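Local coordinates for protein 33 kDa chaperonin (PDB 1VQ0) that probably acts as a redox-regulated molecular chaperone, protecting thermally unfolding and oxidatively damaged proteins from irreversible aggregation, at residues K23-I28 against T63-E68; R84-S89 against R96-N101; G181-Q186 against P208-L213. All coordinates share one frame; numbering follows the deposited sequence.

Contact 1: K23-I28 against T63-E68; sequences KVRFSI and TPWLAE. With EDO (1,2-ethanediol), chain F.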
loop_
_atom_site.group_PDB
_atom_site.type_symbol
_atom_site.label_atom_id
_atom_site.label_comp_id
_atom_site.label_asym_id
_atom_site.label_seq_id
_atom_site.Cartn_x
_atom_site.Cartn_y
_atom_site.Cartn_z
ATOM N N LYS A 23 -3.025 9.602 26.261
ATOM C CA LYS A 23 -4.018 9.202 25.233
ATOM C C LYS A 23 -3.942 10.039 23.967
ATOM O O LYS A 23 -4.456 9.634 22.931
ATOM C CB LYS A 23 -5.425 9.240 25.831
ATOM C CG LYS A 23 -5.550 8.264 26.979
ATOM C CD LYS A 23 -6.974 7.822 27.257
ATOM C CE LYS A 23 -7.046 7.040 28.539
ATOM N NZ LYS A 23 -8.464 7.168 29.020
ATOM N N VAL A 24 -3.316 11.220 24.065
ATOM C CA VAL A 24 -3.092 12.105 22.915
ATOM C C VAL A 24 -1.607 12.445 22.859
ATOM O O VAL A 24 -0.968 12.641 23.877
ATOM C CB VAL A 24 -3.883 13.447 23.025
ATOM C CG1 VAL A 24 -3.755 14.330 21.717
ATOM C CG2 VAL A 24 -5.357 13.217 23.383
ATOM N N ARG A 25 -1.087 12.501 21.653
ATOM C CA ARG A 25 0.278 12.926 21.367
ATOM C C ARG A 25 0.240 14.156 20.457
ATOM O O ARG A 25 -0.695 14.347 19.695
ATOM C CB ARG A 25 1.127 11.771 20.765
ATOM C CG ARG A 25 0.821 11.381 19.331
ATOM C CD ARG A 25 1.531 10.092 18.890
ATOM N NE ARG A 25 1.294 9.782 17.485
ATOM C CZ ARG A 25 1.656 8.653 16.875
ATOM N NH1 ARG A 25 2.195 7.635 17.528
ATOM N NH2 ARG A 25 1.478 8.535 15.588
ATOM N N PHE A 26 1.238 15.024 20.609
ATOM C CA PHE A 26 1.325 16.220 19.788
ATOM C C PHE A 26 2.772 16.469 19.379
ATOM O O PHE A 26 3.713 16.070 20.101
ATOM C CB PHE A 26 0.782 17.466 20.522
ATOM C CG PHE A 26 1.574 17.848 21.738
ATOM C CD1 PHE A 26 2.757 18.570 21.610
ATOM C CD2 PHE A 26 1.155 17.456 23.000
ATOM C CE1 PHE A 26 3.514 18.866 22.718
ATOM C CE2 PHE A 26 1.905 17.742 24.110
ATOM C CZ PHE A 26 3.098 18.452 23.955
ATOM N N SER A 27 2.895 17.259 18.312
ATOM C CA SER A 27 4.095 17.584 17.546
ATOM C C SER A 27 3.833 19.001 17.070
ATOM O O SER A 27 2.735 19.266 16.571
ATOM C CB SER A 27 4.097 16.705 16.257
ATOM O OG SER A 27 5.381 16.421 15.902
ATOM N N ILE A 28 4.810 19.894 17.167
ATOM C CA ILE A 28 4.716 21.232 16.541
ATOM C C ILE A 28 6.120 21.656 16.092
ATOM O O ILE A 28 7.121 21.432 16.779
ATOM C CB ILE A 28 4.083 22.283 17.504
ATOM C CG1 ILE A 28 3.874 23.630 16.823
ATOM C CG2 ILE A 28 4.981 22.502 18.746
ATOM C CD1 ILE A 28 2.837 24.539 17.526
ATOM N N THR A 63 8.223 12.580 12.918
ATOM C CA THR A 63 9.560 12.059 13.387
ATOM C C THR A 63 9.653 11.550 14.819
ATOM O O THR A 63 10.359 10.569 15.039
ATOM C CB THR A 63 10.727 13.028 13.187
ATOM O OG1 THR A 63 10.390 14.330 13.666
ATOM C CG2 THR A 63 11.040 13.209 11.663
ATOM N N PRO A 64 9.021 12.209 15.798
ATOM C CA PRO A 64 9.172 11.763 17.228
ATOM C C PRO A 64 8.623 10.387 17.470
ATOM O O PRO A 64 8.898 9.801 18.485
ATOM C CB PRO A 64 8.307 12.753 17.999
ATOM C CG PRO A 64 8.160 13.898 17.068
ATOM C CD PRO A 64 8.160 13.393 15.695
ATOM N N TRP A 65 7.854 9.882 16.501
ATOM C CA TRP A 65 7.051 8.672 16.682
ATOM C C TRP A 65 7.504 7.552 15.800
ATOM O O TRP A 65 6.942 6.480 15.836
ATOM C CB TRP A 65 5.566 8.982 16.484
ATOM C CG TRP A 65 5.126 10.139 17.318
ATOM C CD1 TRP A 65 5.419 10.357 18.667
ATOM C CD2 TRP A 65 4.365 11.265 16.897
ATOM N NE1 TRP A 65 4.885 11.557 19.070
ATOM C CE2 TRP A 65 4.227 12.128 18.010
ATOM C CE3 TRP A 65 3.779 11.639 15.695
ATOM C CZ2 TRP A 65 3.537 13.338 17.937
ATOM C CZ3 TRP A 65 3.056 12.851 15.624
ATOM C CH2 TRP A 65 2.942 13.669 16.741
ATOM N N LEU A 66 8.576 7.764 15.049
ATOM C CA LEU A 66 9.143 6.669 14.227
ATOM C C LEU A 66 9.866 5.586 15.058
ATOM O O LEU A 66 10.308 5.850 16.176
ATOM C CB LEU A 66 10.057 7.252 13.145
ATOM C CG LEU A 66 9.423 8.366 12.350
ATOM C CD1 LEU A 66 10.403 8.930 11.284
ATOM C CD2 LEU A 66 8.122 7.860 11.702
ATOM N N ALA A 67 9.940 4.352 14.528
ATOM C CA ALA A 67 10.760 3.335 15.147
ATOM C C ALA A 67 12.254 3.684 15.010
ATOM O O ALA A 67 12.610 4.633 14.365
ATOM C CB ALA A 67 10.454 1.988 14.541
ATOM N N GLU A 68 13.137 2.927 15.654
ATOM C CA GLU A 68 14.589 3.204 15.607
ATOM C C GLU A 68 15.107 2.907 14.195
ATOM O O GLU A 68 14.855 1.855 13.659
ATOM C CB GLU A 68 15.305 2.288 16.614
ATOM C CG GLU A 68 16.825 2.554 16.750
ATOM C CD GLU A 68 17.620 1.428 17.461
ATOM O OE1 GLU A 68 17.066 0.307 17.732
ATOM O OE2 GLU A 68 18.820 1.673 17.749
HETATM C C1 EDO F . 4.138 6.828 11.614
HETATM O O1 EDO F . 3.183 6.404 10.664
HETATM C C2 EDO F . 3.970 6.336 13.052
HETATM O O2 EDO F . 2.678 6.600 13.642
#

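Contact 2: R84-S89 against R96-N101; sequences RVVAQS and RGYVAN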
loop_
_atom_site.group_PDB
_atom_site.type_symbol
_atom_site.label_atom_id
_atom_site.label_comp_id
_atom_site.label_asym_id
_atom_site.label_seq_id
_atom_site.Cartn_x
_atom_site.Cartn_y
_atom_site.Cartn_z
ATOM N N ARG A 84 4.078 14.692 -8.889
ATOM C CA ARG A 84 4.524 13.901 -7.757
ATOM C C ARG A 84 5.233 14.745 -6.699
ATOM O O ARG A 84 6.000 15.641 -7.029
ATOM C CB ARG A 84 5.499 12.786 -8.196
ATOM C CG ARG A 84 5.377 11.572 -7.271
ATOM C CD ARG A 84 6.007 10.380 -7.817
ATOM N NE ARG A 84 5.792 9.158 -7.034
ATOM C CZ ARG A 84 6.179 7.945 -7.467
ATOM N NH1 ARG A 84 6.779 7.801 -8.633
ATOM N NH2 ARG A 84 5.988 6.866 -6.765
ATOM N N VAL A 85 4.916 14.437 -5.440
ATOM C CA VAL A 85 5.488 15.070 -4.271
ATOM C C VAL A 85 5.904 13.997 -3.278
ATOM O O VAL A 85 5.059 13.209 -2.816
ATOM C CB VAL A 85 4.463 15.990 -3.578
ATOM C CG1 VAL A 85 5.120 16.784 -2.507
ATOM C CG2 VAL A 85 3.819 16.902 -4.556
ATOM N N VAL A 86 7.196 13.998 -2.926
ATOM C CA VAL A 86 7.802 12.962 -2.092
ATOM C C VAL A 86 8.582 13.610 -0.924
ATOM O O VAL A 86 9.441 14.480 -1.121
ATOM C CB VAL A 86 8.777 12.067 -2.927
ATOM C CG1 VAL A 86 9.379 10.987 -2.086
ATOM C CG2 VAL A 86 8.073 11.414 -4.052
ATOM N N ALA A 87 8.232 13.248 0.294
ATOM C CA ALA A 87 8.958 13.745 1.438
ATOM C C ALA A 87 9.275 12.635 2.372
ATOM O O ALA A 87 8.368 11.912 2.778
ATOM C CB ALA A 87 8.205 14.848 2.128
ATOM N N GLN A 88 10.572 12.489 2.686
ATOM C CA GLN A 88 11.042 11.474 3.625
ATOM C C GLN A 88 11.590 12.102 4.907
ATOM O O GLN A 88 12.294 13.078 4.842
ATOM C CB GLN A 88 12.106 10.679 2.970
ATOM C CG GLN A 88 12.598 9.503 3.777
ATOM C CD GLN A 88 13.508 8.656 2.963
ATOM O OE1 GLN A 88 14.721 8.853 2.975
ATOM N NE2 GLN A 88 12.950 7.687 2.269
ATOM N N SER A 89 11.221 11.540 6.045
ATOM C CA SER A 89 11.794 11.817 7.356
ATOM C C SER A 89 12.377 10.552 8.025
ATOM O O SER A 89 12.088 9.426 7.626
ATOM C CB SER A 89 10.745 12.407 8.272
ATOM O OG SER A 89 9.733 11.463 8.545
ATOM N N ARG A 96 14.287 14.914 3.758
ATOM C CA ARG A 96 14.654 15.246 2.409
ATOM C C ARG A 96 13.426 14.997 1.543
ATOM O O ARG A 96 12.487 14.359 1.972
ATOM C CB ARG A 96 15.854 14.424 1.941
ATOM C CG ARG A 96 15.649 12.889 2.024
ATOM C CD ARG A 96 16.822 12.112 1.440
ATOM N NE ARG A 96 16.566 10.696 1.432
ATOM C CZ ARG A 96 17.366 9.761 0.968
ATOM N NH1 ARG A 96 18.518 10.083 0.373
ATOM N NH2 ARG A 96 16.978 8.480 1.046
ATOM N N GLY A 97 13.464 15.487 0.328
ATOM C CA GLY A 97 12.267 15.557 -0.500
ATOM C C GLY A 97 12.488 16.143 -1.878
ATOM O O GLY A 97 13.545 16.696 -2.151
ATOM N N TYR A 98 11.501 15.988 -2.750
ATOM C CA TYR A 98 11.571 16.448 -4.145
ATOM C C TYR A 98 10.159 16.428 -4.775
ATOM O O TYR A 98 9.231 15.785 -4.245
ATOM C CB TYR A 98 12.538 15.597 -4.961
ATOM C CG TYR A 98 12.126 14.123 -5.188
ATOM C CD1 TYR A 98 12.506 13.133 -4.310
ATOM C CD2 TYR A 98 11.402 13.736 -6.336
ATOM C CE1 TYR A 98 12.128 11.778 -4.515
ATOM C CE2 TYR A 98 11.017 12.389 -6.557
ATOM C CZ TYR A 98 11.381 11.421 -5.618
ATOM O OH TYR A 98 11.073 10.084 -5.819
ATOM N N VAL A 99 10.014 17.147 -5.889
ATOM C CA VAL A 99 8.784 17.138 -6.666
ATOM C C VAL A 99 9.167 16.800 -8.073
ATOM O O VAL A 99 10.310 17.026 -8.470
ATOM C CB VAL A 99 8.022 18.456 -6.666
ATOM C CG1 VAL A 99 7.599 18.841 -5.293
ATOM C CG2 VAL A 99 8.840 19.597 -7.291
ATOM N N ALA A 100 8.218 16.253 -8.839
ATOM C CA ALA A 100 8.518 15.863 -10.218
ATOM C C ALA A 100 8.732 17.090 -11.109
ATOM O O ALA A 100 9.606 17.062 -11.986
ATOM C CB ALA A 100 7.428 14.958 -10.776
ATOM N N ASN A 101 8.011 18.182 -10.807
ATOM C CA ASN A 101 8.059 19.409 -11.575
ATOM C C ASN A 101 8.379 20.626 -10.724
ATOM O O ASN A 101 7.485 21.334 -10.312
ATOM C CB ASN A 101 6.758 19.619 -12.389
ATOM C CG ASN A 101 6.770 20.948 -13.236
ATOM O OD1 ASN A 101 7.826 21.566 -13.446
ATOM N ND2 ASN A 101 5.587 21.373 -13.704
#

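Contact 3: G181-Q186 against P208-L213; sequences GGFAVQ and PSISKL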
loop_
_atom_site.group_PDB
_atom_site.type_symbol
_atom_site.label_atom_id
_atom_site.label_comp_id
_atom_site.label_asym_id
_atom_site.label_seq_id
_atom_site.Cartn_x
_atom_site.Cartn_y
_atom_site.Cartn_z
ATOM N N GLY A 181 5.909 25.842 8.933
ATOM C CA GLY A 181 5.636 25.194 10.192
ATOM C C GLY A 181 4.291 24.532 10.255
ATOM O O GLY A 181 3.491 24.593 9.327
ATOM N N GLY A 182 4.065 23.827 11.355
ATOM C CA GLY A 182 2.748 23.268 11.569
ATOM C C GLY A 182 2.650 22.433 12.807
ATOM O O GLY A 182 3.596 22.331 13.596
ATOM N N PHE A 183 1.487 21.842 13.000
ATOM C CA PHE A 183 1.352 20.914 14.129
ATOM C C PHE A 183 0.535 19.714 13.752
ATOM O O PHE A 183 -0.182 19.733 12.732
ATOM C CB PHE A 183 0.740 21.612 15.346
ATOM C CG PHE A 183 -0.614 22.201 15.096
ATOM C CD1 PHE A 183 -1.753 21.402 15.095
ATOM C CD2 PHE A 183 -0.749 23.586 14.909
ATOM C CE1 PHE A 183 -3.011 21.979 14.866
ATOM C CE2 PHE A 183 -1.955 24.157 14.647
ATOM C CZ PHE A 183 -3.115 23.359 14.648
ATOM N N ALA A 184 0.653 18.691 14.591
ATOM C CA ALA A 184 -0.106 17.438 14.524
ATOM C C ALA A 184 -0.619 17.089 15.913
ATOM O O ALA A 184 0.136 17.112 16.894
ATOM C CB ALA A 184 0.750 16.270 13.937
ATOM N N VAL A 185 -1.920 16.794 16.001
ATOM C CA VAL A 185 -2.531 16.247 17.232
ATOM C C VAL A 185 -3.225 14.922 16.856
ATOM O O VAL A 185 -3.988 14.887 15.885
ATOM C CB VAL A 185 -3.512 17.261 17.918
ATOM C CG1 VAL A 185 -4.050 16.741 19.243
ATOM C CG2 VAL A 185 -2.818 18.591 18.204
ATOM N N GLN A 186 -2.918 13.860 17.625
ATOM C CA GLN A 186 -3.314 12.477 17.342
ATOM C C GLN A 186 -3.785 11.744 18.563
ATOM O O GLN A 186 -3.174 11.804 19.648
ATOM C CB GLN A 186 -2.143 11.718 16.710
ATOM C CG GLN A 186 -1.640 12.381 15.414
ATOM C CD GLN A 186 -0.668 11.542 14.535
ATOM O OE1 GLN A 186 0.480 11.326 14.898
ATOM N NE2 GLN A 186 -1.135 11.141 13.334
ATOM N N PRO A 208 -6.370 30.297 13.693
ATOM C CA PRO A 208 -5.989 30.823 12.384
ATOM C C PRO A 208 -5.097 29.855 11.638
ATOM O O PRO A 208 -4.470 28.960 12.233
ATOM C CB PRO A 208 -5.212 32.099 12.701
ATOM C CG PRO A 208 -5.395 32.379 14.190
ATOM C CD PRO A 208 -5.797 31.077 14.812
ATOM N N SER A 209 -5.002 30.036 10.336
ATOM C CA SER A 209 -4.061 29.232 9.550
ATOM C C SER A 209 -2.615 29.481 10.067
ATOM O O SER A 209 -2.342 30.472 10.751
ATOM C CB SER A 209 -4.172 29.556 8.053
ATOM O OG SER A 209 -3.521 30.789 7.810
ATOM N N ILE A 210 -1.715 28.574 9.725
ATOM C CA ILE A 210 -0.355 28.586 10.300
ATOM C C ILE A 210 0.400 29.917 9.988
ATOM O O ILE A 210 1.006 30.529 10.894
ATOM C CB ILE A 210 0.454 27.320 9.812
ATOM C CG1 ILE A 210 -0.048 25.982 10.455
ATOM C CG2 ILE A 210 1.961 27.533 9.932
ATOM C CD1 ILE A 210 -0.088 25.837 11.995
ATOM N N SER A 211 0.311 30.343 8.718
ATOM C CA SER A 211 0.932 31.592 8.190
ATOM C C SER A 211 0.620 32.790 9.032
ATOM O O SER A 211 1.489 33.612 9.295
ATOM C CB SER A 211 0.458 31.886 6.750
ATOM O OG SER A 211 0.630 30.730 5.923
ATOM N N LYS A 212 -0.626 32.862 9.461
ATOM C CA LYS A 212 -1.051 33.879 10.397
ATOM C C LYS A 212 -0.678 33.534 11.883
ATOM O O LYS A 212 -0.033 34.344 12.556
ATOM C CB LYS A 212 -2.545 34.146 10.211
ATOM C CG LYS A 212 -3.025 35.290 11.030
ATOM C CD LYS A 212 -4.536 35.474 10.901
ATOM C CE LYS A 212 -5.070 36.503 11.915
ATOM N NZ LYS A 212 -6.365 36.007 12.488
ATOM N N LEU A 213 -1.058 32.339 12.361
ATOM C CA LEU A 213 -0.875 31.935 13.772
ATOM C C LEU A 213 0.614 31.988 14.226
ATOM O O LEU A 213 0.949 32.427 15.330
ATOM C CB LEU A 213 -1.460 30.513 13.970
ATOM C CG LEU A 213 -1.343 29.818 15.340
ATOM C CD1 LEU A 213 -2.025 30.665 16.411
ATOM C CD2 LEU A 213 -1.902 28.422 15.336
#

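Contact 1: K23-I28 against T63-E68
Arg25 spreads its side chain over one face of the Trp65 indole, and this stack is the tight part of the contact. The guanidinium lies nearly parallel to the ring system, planes 9° apart, with Arg25 NE 3.5 Å from Trp65 CD2. Just behind it, Arg25 CD sits over the five-membered ring, 3.5 Å from its centroid, as a CH-pi contact; Arg25 CZ lies off-centre over the same ring as a cation-pi contact. The extended chain from CG to NE carries these groups over the indole in turn. At the ring's far end Ser27 CB presses on Trp65 CH2 at 3.3 Å, and Phe26 O reaches the edge, 3.5 Å from Trp65 CZ2. Strand 24-30 runs between strands 13-19 and 176-187 of the large mixed sheet, and the 3-10 turn 63-65 after helix 46-62 lays Trp65 against it. Packing is slacker at Pro64, whose CG stays 3.9 Å from Ser27 OG; that hydroxyl bonds instead to Leu61 O. At the guanidinium edge, near its plane, Arg25 NH2 donates to O2, 3.0 Å away, of an ethanediol, probably from the crystallisation liquor, that also bonds to Glu160 and Trp72; the same nitrogen donates to Gln186 OE1.

Contact 2: R84-S89 against R96-N101
Gln88 OE1 is gripped by two nitrogens of Arg96, NE and NH2, each 3.0 Å away. Both donors come from the same face of the amide, NH2 tilted 20° from its plane and NE standing 46° above it, while the oxygen lies close to the guanidinium plane. Gln88 NE2 is hydrogen-bonded to Thr73 OG1, so both ends of the amide are held. The two side chains run side by side from a hydrogen-bonded antiparallel pair, whose Gln88 N to Arg96 O bond is 2.8 Å long. Arg96 NH1 forms a salt bridge with Asp244, the guanidinium a cation-pi contact with Trp277, and the Arg96 side chain comes to about 5 Å from the zinc ion held by Cys243, Cys245, Cys275 and Cys278. An alanine in place of Arg96 would probably leave Gln88 OE1 without both donors and Asp244 without its charged mate beside the zinc site. On the same face, Tyr98 CG lies between its backbone N and carbonyl carbon (chi1 67°), which lets the ring lie alongside Val86, with Val86 CB over its face, 4.0 Å from the centroid. Tyr98 OH is hydrogen-bonded to Lys276 NZ. The opposite face carries small apolar side chains: Val85 CG1 meets Val99 CG1 at 4.3 Å, and Ala87 pairs with Gly97. Beyond the end of strand 94-99, Ala100 N still bonds to Arg84 O. In this beta hairpin, strand 84-90 is flanked by 71-78 and 94-99 by 235-241, helix 46-62 covers Val85 and Ala87, and Trp277 lies against Val86, Arg96 and Tyr98.

Contact 3: G181-Q186 against P208-L213
Gly182 and Ile210 mark where the two backbones come nearest, CA to CA 6.3 Å, an extended strand facing the first turn of a short helix. Gly182 is almost fully stretched (phi 177°, psi -176°). Across from it the turn is closed by Leu213 N, which bonds to Ser209 O at 2.8 Å; Ser209 holds the N-cap position, though its side chain makes no capping bond. No hydrogen bond joins the segments; the contact is made by the Ile210 and Leu213 side chains against strand backbone and the Phe183 ring. Ile210 does most of the touching with its two branches. Its CG2 methyl meets the backbone, 3.4 Å from Gly181 O. The other branch starts with CG1 beside the backbone N, anti to the carbonyl carbon (chi1 -71°), and ends in CD1, which lies 3.9 Å from Gly182 CA. With no side chain on either glycine, the isoleucine rests directly on main-chain atoms. The same CD1 reaches Phe183 obliquely, 3.7 Å from CE2, so one methyl fills the angle between strand backbone and phenyl ring. Leu213, nearly one turn on, approaches more loosely at the ring edge, its CD2 4.3 Å from Phe183 CE2. Strand 176-187 lies between 24-30 and 164-173, the outermost strand within this chain, whose Ser167 touches both Phe183 and Ile210. The loop residue Leu207 packs on Phe183 and Leu213. Helix 219-227 continues the cover on the same face of the sheet as helix 210-213: Phe183 meets its Ile226, and Leu213 its Val222 and Arg225.

The three contacts follow one another along the chain and all reach the same large mixed sheet. Contacts 1 and 3, with centres about 16 Å apart, lie on the neighbouring strands 24-30 and 176-187, joined through Ser27 O to Ala184 N and Arg25 N to Gln186 O. Trp65 packs on one face, while helix 219-227, with 210-213 over strand 176-187, packs on the other. Contact 2 is about 21 Å from either centre; it meets contact 1 where Thr63 packs on Ser89, but does not touch contact 3. Through Arg96 it also borders the zinc site, whose cysteines are predicted to form redox-active disulfides and here bind zinc; contacts 1 and 3 lie toward strand 164-173.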